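Local coordinates for ESX secretion system protein EccC (Thermomonospora curvata, PDB 4NH0) that forms part of the ESX (type VII) secretion system, which exports proteins such as EsxA and EsxB, and has weak intrinsic ATPase activity, at residues L598-P602 with H860-A864; L825-L829 with A842-E847. The contacts are given in a common frame with arbitrary orientation. Numbering follows the deposited sequence.

Interaction 1 of 2, residues L598-P602 with H860-A864; sequences LDVPP and HFLTA. With ATP (adenosine-5'-triphosphate), chain G.
Irregular segment 598-602 curls over one side of strand 860-863 through apolar contacts: Leu-598 has positive phi (54/71), the chain turns at Asp-599 (-115/-65), and residues 600-602 are extended (phi -71 to -90°, psi 127 to 173°). No backbone hydrogen bond links the two; the closest CA pair is Pro-602 with Ala-864, 4.7 Å. His-860 starts with CB toward the loop, 4.3 Å from Leu-598 CD2, while its imidazole leads away. Phe-861 turns its side chain to the other side, edge-to-face with Tyr-648. Leu-862 (chi1 t, chi2 p) fills the curl: CB meets Leu-598 CG at 3.8 Å, CD2 meets Pro-601 CA at 3.6 Å. Thr-863 points away, chi1 p; its OG1 accepts a hydrogen bond from ATP N6 at 2.5 Å, its O a weak one at 2.6 Å. Ala-864 leaves the strand, CB 3.7 Å from Pro-602 CG. Pro-601 CG lies 3.3 Å from ATP N1, so Pro-601 and Thr-863 help line the adenine end of the nucleotide pocket in this P-loop (FtsK/SpoIIIE) ATPase domain.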
loop_
_atom_site.group_PDB
_atom_site.type_symbol
_atom_site.label_atom_id
_atom_site.label_comp_id
_atom_site.label_asym_id
_atom_site.label_seq_id
_atom_site.Cartn_x
_atom_site.Cartn_y
_atom_site.Cartn_z
ATOM N N LEU A 598 15.149 -5.560 -10.463
ATOM C CA LEU A 598 14.174 -4.646 -9.870
ATOM C C LEU A 598 14.473 -3.169 -10.113
ATOM O O LEU A 598 14.844 -2.447 -9.188
ATOM C CB LEU A 598 14.086 -4.902 -8.363
ATOM C CG LEU A 598 12.699 -5.113 -7.757
ATOM C CD1 LEU A 598 12.009 -6.298 -8.407
ATOM C CD2 LEU A 598 12.809 -5.314 -6.254
ATOM N N ASP A 599 14.310 -2.719 -11.351
ATOM C CA ASP A 599 14.510 -1.311 -11.670
ATOM C C ASP A 599 13.203 -0.670 -12.118
ATOM O O ASP A 599 12.677 0.221 -11.455
ATOM C CB ASP A 599 15.578 -1.145 -12.754
ATOM C CG ASP A 599 15.901 0.309 -13.034
ATOM O OD1 ASP A 599 15.846 1.124 -12.089
ATOM O OD2 ASP A 599 16.210 0.640 -14.198
ATOM N N VAL A 600 12.685 -1.135 -13.249
ATOM C CA VAL A 600 11.440 -0.613 -13.794
ATOM C C VAL A 600 10.241 -1.388 -13.251
ATOM O O VAL A 600 10.205 -2.616 -13.319
ATOM C CB VAL A 600 11.445 -0.660 -15.337
ATOM C CG1 VAL A 600 12.001 -1.988 -15.835
ATOM C CG2 VAL A 600 10.053 -0.408 -15.888
ATOM N N PRO A 601 9.255 -0.665 -12.697
ATOM C CA PRO A 601 8.053 -1.275 -12.122
ATOM C C PRO A 601 7.119 -1.847 -13.180
ATOM O O PRO A 601 7.092 -1.347 -14.303
ATOM C CB PRO A 601 7.390 -0.106 -11.390
ATOM C CG PRO A 601 7.829 1.093 -12.149
ATOM C CD PRO A 601 9.241 0.803 -12.571
ATOM N N PRO A 602 6.363 -2.896 -12.825
ATOM C CA PRO A 602 5.388 -3.502 -13.733
ATOM C C PRO A 602 4.048 -2.782 -13.689
ATOM O O PRO A 602 3.852 -1.900 -12.856
ATOM C CB PRO A 602 5.257 -4.922 -13.190
ATOM C CG PRO A 602 5.448 -4.750 -11.721
ATOM C CD PRO A 602 6.454 -3.634 -11.552
ATOM N N HIS A 860 12.645 -8.426 -1.084
ATOM C CA HIS A 860 12.472 -7.143 -1.751
ATOM C C HIS A 860 11.467 -7.256 -2.886
ATOM O O HIS A 860 11.514 -8.198 -3.676
ATOM C CB HIS A 860 13.809 -6.628 -2.289
ATOM C CG HIS A 860 14.789 -6.257 -1.221
ATOM N ND1 HIS A 860 14.610 -5.170 -0.393
ATOM C CD2 HIS A 860 15.959 -6.826 -0.848
ATOM C CE1 HIS A 860 15.626 -5.087 0.446
ATOM N NE2 HIS A 860 16.459 -6.079 0.190
ATOM N N PHE A 861 10.555 -6.294 -2.965
ATOM C CA PHE A 861 9.597 -6.256 -4.060
ATOM C C PHE A 861 9.432 -4.835 -4.575
ATOM O O PHE A 861 9.910 -3.881 -3.963
ATOM C CB PHE A 861 8.245 -6.826 -3.623
ATOM C CG PHE A 861 7.450 -5.911 -2.734
ATOM C CD1 PHE A 861 6.493 -5.063 -3.267
ATOM C CD2 PHE A 861 7.647 -5.910 -1.365
ATOM C CE1 PHE A 861 5.759 -4.225 -2.454
ATOM C CE2 PHE A 861 6.910 -5.074 -0.548
ATOM C CZ PHE A 861 5.967 -4.230 -1.094
ATOM N N LEU A 862 8.747 -4.702 -5.705
ATOM C CA LEU A 862 8.515 -3.403 -6.314
ATOM C C LEU A 862 7.048 -3.260 -6.696
ATOM O O LEU A 862 6.544 -4.004 -7.537
ATOM C CB LEU A 862 9.414 -3.220 -7.538
ATOM C CG LEU A 862 9.392 -1.861 -8.236
ATOM C CD1 LEU A 862 9.749 -0.758 -7.260
ATOM C CD2 LEU A 862 10.356 -1.864 -9.409
ATOM N N THR A 863 6.366 -2.306 -6.068
ATOM C CA THR A 863 4.941 -2.099 -6.294
ATOM C C THR A 863 4.647 -1.760 -7.747
ATOM O O THR A 863 5.292 -0.893 -8.332
ATOM C CB THR A 863 4.385 -0.971 -5.406
ATOM O OG1 THR A 863 4.917 0.287 -5.838
ATOM C CG2 THR A 863 4.761 -1.201 -3.959
ATOM N N ALA A 864 3.669 -2.448 -8.326
ATOM C CA ALA A 864 3.271 -2.187 -9.701
ATOM C C ALA A 864 2.574 -0.839 -9.807
ATOM O O ALA A 864 2.299 -0.192 -8.800
ATOM C CB ALA A 864 2.368 -3.293 -10.215
HETATM P PG ATP G . 3.664 11.511 0.629
HETATM O O1G ATP G . 4.358 10.865 1.801
HETATM O O2G ATP G . 2.165 11.345 0.627
HETATM O O3G ATP G . 4.128 12.915 0.328
HETATM P PB ATP G . 3.874 9.066 -0.687
HETATM O O1B ATP G . 2.385 8.843 -0.622
HETATM O O2B ATP G . 4.782 8.414 0.325
HETATM O O3B ATP G . 4.158 10.648 -0.636
HETATM P PA ATP G . 3.350 8.563 -3.374
HETATM O O1A ATP G . 2.652 7.227 -3.350
HETATM O O2A ATP G . 2.513 9.818 -3.333
HETATM O O3A ATP G . 4.384 8.622 -2.146
HETATM O "O5'" ATP G . 4.310 8.608 -4.662
HETATM C "C5'" ATP G . 5.257 9.660 -4.831
HETATM C "C4'" ATP G . 5.927 9.520 -6.192
HETATM O "O4'" ATP G . 6.662 8.295 -6.254
HETATM C "C3'" ATP G . 4.903 9.489 -7.314
HETATM O "O3'" ATP G . 5.001 10.675 -8.108
HETATM C "C2'" ATP G . 5.241 8.276 -8.156
HETATM O "O2'" ATP G . 5.529 8.681 -9.497
HETATM C "C1'" ATP G . 6.471 7.653 -7.516
HETATM N N9 ATP G . 6.242 6.203 -7.307
HETATM C C8 ATP G . 5.566 5.659 -6.279
HETATM N N7 ATP G . 5.531 4.305 -6.374
HETATM C C5 ATP G . 6.201 3.964 -7.491
HETATM C C6 ATP G . 6.543 2.700 -8.184
HETATM N N6 ATP G . 6.152 1.502 -7.690
HETATM N N1 ATP G . 7.257 2.786 -9.326
HETATM C C2 ATP G . 7.651 3.970 -9.828
HETATM N N3 ATP G . 7.376 5.154 -9.253
HETATM C C4 ATP G . 6.665 5.218 -8.102
#

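Interaction 2 of 2, residues L825-L829 with A842-E847; sequences LELRL and AANVPE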
loop_
_atom_site.group_PDB
_atom_site.type_symbol
_atom_site.label_atom_id
_atom_site.label_comp_id
_atom_site.label_asym_id
_atom_site.label_seq_id
_atom_site.Cartn_x
_atom_site.Cartn_y
_atom_site.Cartn_z
ATOM N N LEU A 825 1.903 -4.181 4.325
ATOM C CA LEU A 825 2.726 -3.874 3.166
ATOM C C LEU A 825 3.736 -2.793 3.522
ATOM O O LEU A 825 3.419 -1.605 3.516
ATOM C CB LEU A 825 1.851 -3.438 1.992
ATOM C CG LEU A 825 0.788 -4.464 1.593
ATOM C CD1 LEU A 825 -0.094 -3.940 0.474
ATOM C CD2 LEU A 825 1.444 -5.775 1.192
ATOM N N GLU A 826 4.954 -3.218 3.840
ATOM C CA GLU A 826 5.984 -2.306 4.318
ATOM C C GLU A 826 6.899 -1.836 3.196
ATOM O O GLU A 826 7.380 -2.633 2.393
ATOM C CB GLU A 826 6.809 -2.976 5.417
ATOM C CG GLU A 826 7.951 -2.130 5.946
ATOM C CD GLU A 826 8.711 -2.817 7.060
ATOM O OE1 GLU A 826 8.066 -3.481 7.898
ATOM O OE2 GLU A 826 9.953 -2.697 7.099
ATOM N N LEU A 827 7.134 -0.529 3.152
ATOM C CA LEU A 827 8.030 0.064 2.169
ATOM C C LEU A 827 9.310 0.532 2.851
ATOM O O LEU A 827 9.691 0.003 3.894
ATOM C CB LEU A 827 7.347 1.231 1.454
ATOM C CG LEU A 827 6.530 0.952 0.190
ATOM C CD1 LEU A 827 5.533 -0.172 0.399
ATOM C CD2 LEU A 827 5.817 2.216 -0.261
ATOM N N ARG A 828 9.974 1.521 2.263
ATOM C CA ARG A 828 11.162 2.100 2.876
ATOM C C ARG A 828 10.764 3.047 4.000
ATOM O O ARG A 828 10.003 3.990 3.790
ATOM C CB ARG A 828 12.011 2.835 1.839
ATOM C CG ARG A 828 13.151 3.649 2.434
ATOM C CD ARG A 828 14.152 2.765 3.162
ATOM N NE ARG A 828 15.209 3.546 3.797
ATOM C CZ ARG A 828 16.181 3.025 4.537
ATOM N NH1 ARG A 828 16.236 1.716 4.739
ATOM N NH2 ARG A 828 17.102 3.812 5.077
ATOM N N LEU A 829 11.282 2.792 5.196
ATOM C CA LEU A 829 10.942 3.609 6.352
ATOM C C LEU A 829 12.020 4.648 6.636
ATOM O O LEU A 829 13.154 4.523 6.175
ATOM C CB LEU A 829 10.736 2.741 7.595
ATOM C CG LEU A 829 9.794 1.535 7.561
ATOM C CD1 LEU A 829 10.504 0.296 7.040
ATOM C CD2 LEU A 829 9.215 1.278 8.944
ATOM N N ALA A 842 15.304 -4.281 6.328
ATOM C CA ALA A 842 14.656 -2.991 6.114
ATOM C C ALA A 842 15.672 -1.920 5.737
ATOM O O ALA A 842 15.373 -1.013 4.961
ATOM C CB ALA A 842 13.883 -2.572 7.353
ATOM N N ALA A 843 16.876 -2.031 6.290
ATOM C CA ALA A 843 17.934 -1.063 6.029
ATOM C C ALA A 843 18.463 -1.186 4.606
ATOM O O ALA A 843 18.945 -0.213 4.028
ATOM C CB ALA A 843 19.066 -1.238 7.028
ATOM N N ASN A 844 18.370 -2.387 4.046
ATOM C CA ASN A 844 18.878 -2.648 2.706
ATOM C C ASN A 844 17.916 -2.184 1.619
ATOM O O ASN A 844 18.247 -2.203 0.434
ATOM C CB ASN A 844 19.178 -4.138 2.537
ATOM C CG ASN A 844 20.253 -4.625 3.488
ATOM O OD1 ASN A 844 21.171 -3.884 3.836
ATOM N ND2 ASN A 844 20.141 -5.877 3.915
ATOM N N VAL A 845 16.721 -1.771 2.028
ATOM C CA VAL A 845 15.739 -1.237 1.096
ATOM C C VAL A 845 16.188 0.131 0.595
ATOM O O VAL A 845 16.453 1.026 1.397
ATOM C CB VAL A 845 14.348 -1.118 1.747
ATOM C CG1 VAL A 845 13.333 -0.589 0.746
ATOM C CG2 VAL A 845 13.904 -2.465 2.296
ATOM N N PRO A 846 16.286 0.287 -0.735
ATOM C CA PRO A 846 16.732 1.519 -1.395
ATOM C C PRO A 846 16.043 2.769 -0.856
ATOM O O PRO A 846 14.815 2.834 -0.835
ATOM C CB PRO A 846 16.356 1.280 -2.856
ATOM C CG PRO A 846 16.449 -0.189 -3.014
ATOM C CD PRO A 846 15.977 -0.772 -1.711
ATOM N N GLU A 847 16.836 3.745 -0.426
ATOM C CA GLU A 847 16.305 4.954 0.194
ATOM C C GLU A 847 15.459 5.788 -0.761
ATOM O O GLU A 847 14.298 6.080 -0.479
ATOM C CB GLU A 847 17.444 5.814 0.748
ATOM C CG GLU A 847 17.872 5.450 2.159
ATOM C CD GLU A 847 18.752 6.510 2.789
ATOM O OE1 GLU A 847 19.339 7.319 2.040
ATOM O OE2 GLU A 847 18.851 6.542 4.033
#
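In the second FtsK domain, a P-loop NTPase fold, strand 823-827 belongs to the central sheet, and the chain that leaves it meets the end of helix 839-844 and the turn that follows. Arg-828 dominates. Its CB points toward the turn after the helix, and chi1 t, chi2 p, chi3 t with chi4 near 177° carries an otherwise extended side chain along the turn, past one backbone carbonyl after another. CB rests 3.8 Å from Val-845 CG1, CD lies 3.4 Å from Val-845 O, and CG is 3.8 Å from Pro-846 O, so the aliphatic part of the arginine packs on the turn before its charge is met. The nearest CA pair, Arg-828 with Val-845 at 5.9 Å, sits at this point. Val-845, chi1 t, also touches Arg-852 and His-860, two residues on neighbouring strands of the sheet. Ala-842 presents CB to the other segment, 4.4 Å from Leu-829 CD1 and 3.9 Å from Glu-826 OE2. Glu-826, extended with chi1 and chi2 both t, has its polar partners beyond this contact: OE2 bonds Ser-835 OG and OE1 bonds Glu-836 N. Arg-828 also touches Thr-667 of the ATP-binding loop, although its side chain remains about 9 Å from the nucleotide. At the guanidinium, NH2 forms a long salt bridge, with a weak hydrogen bond, to Glu-847 OE2 at 3.4 Å, while NH1 gives a weak hydrogen bond, near the guanidinium plane, to Ala-842 O at 2.9 Å.

Both interactions belong to the second ATPase domain and reach the same mixed sheet: interaction 1 uses strand 860-863, interaction 2 strand 823-827, with strand 852-854 between them. Their centres lie about 13 Å apart, and they meet directly where His-860 CE1 packs on Val-845 CG2 at 3.6 Å and Phe-861 CE2 on Glu-826 O at 3.9 Å. Interaction 1 is largely buried and apolar, bringing in a chain segment 258 residues away to sit beside the adenine. Interaction 2 is local in sequence and partly exposed; an arginine there pairs with backbone oxygen and an exposed carboxylate, and it borders the ATP-binding loop rather than the base.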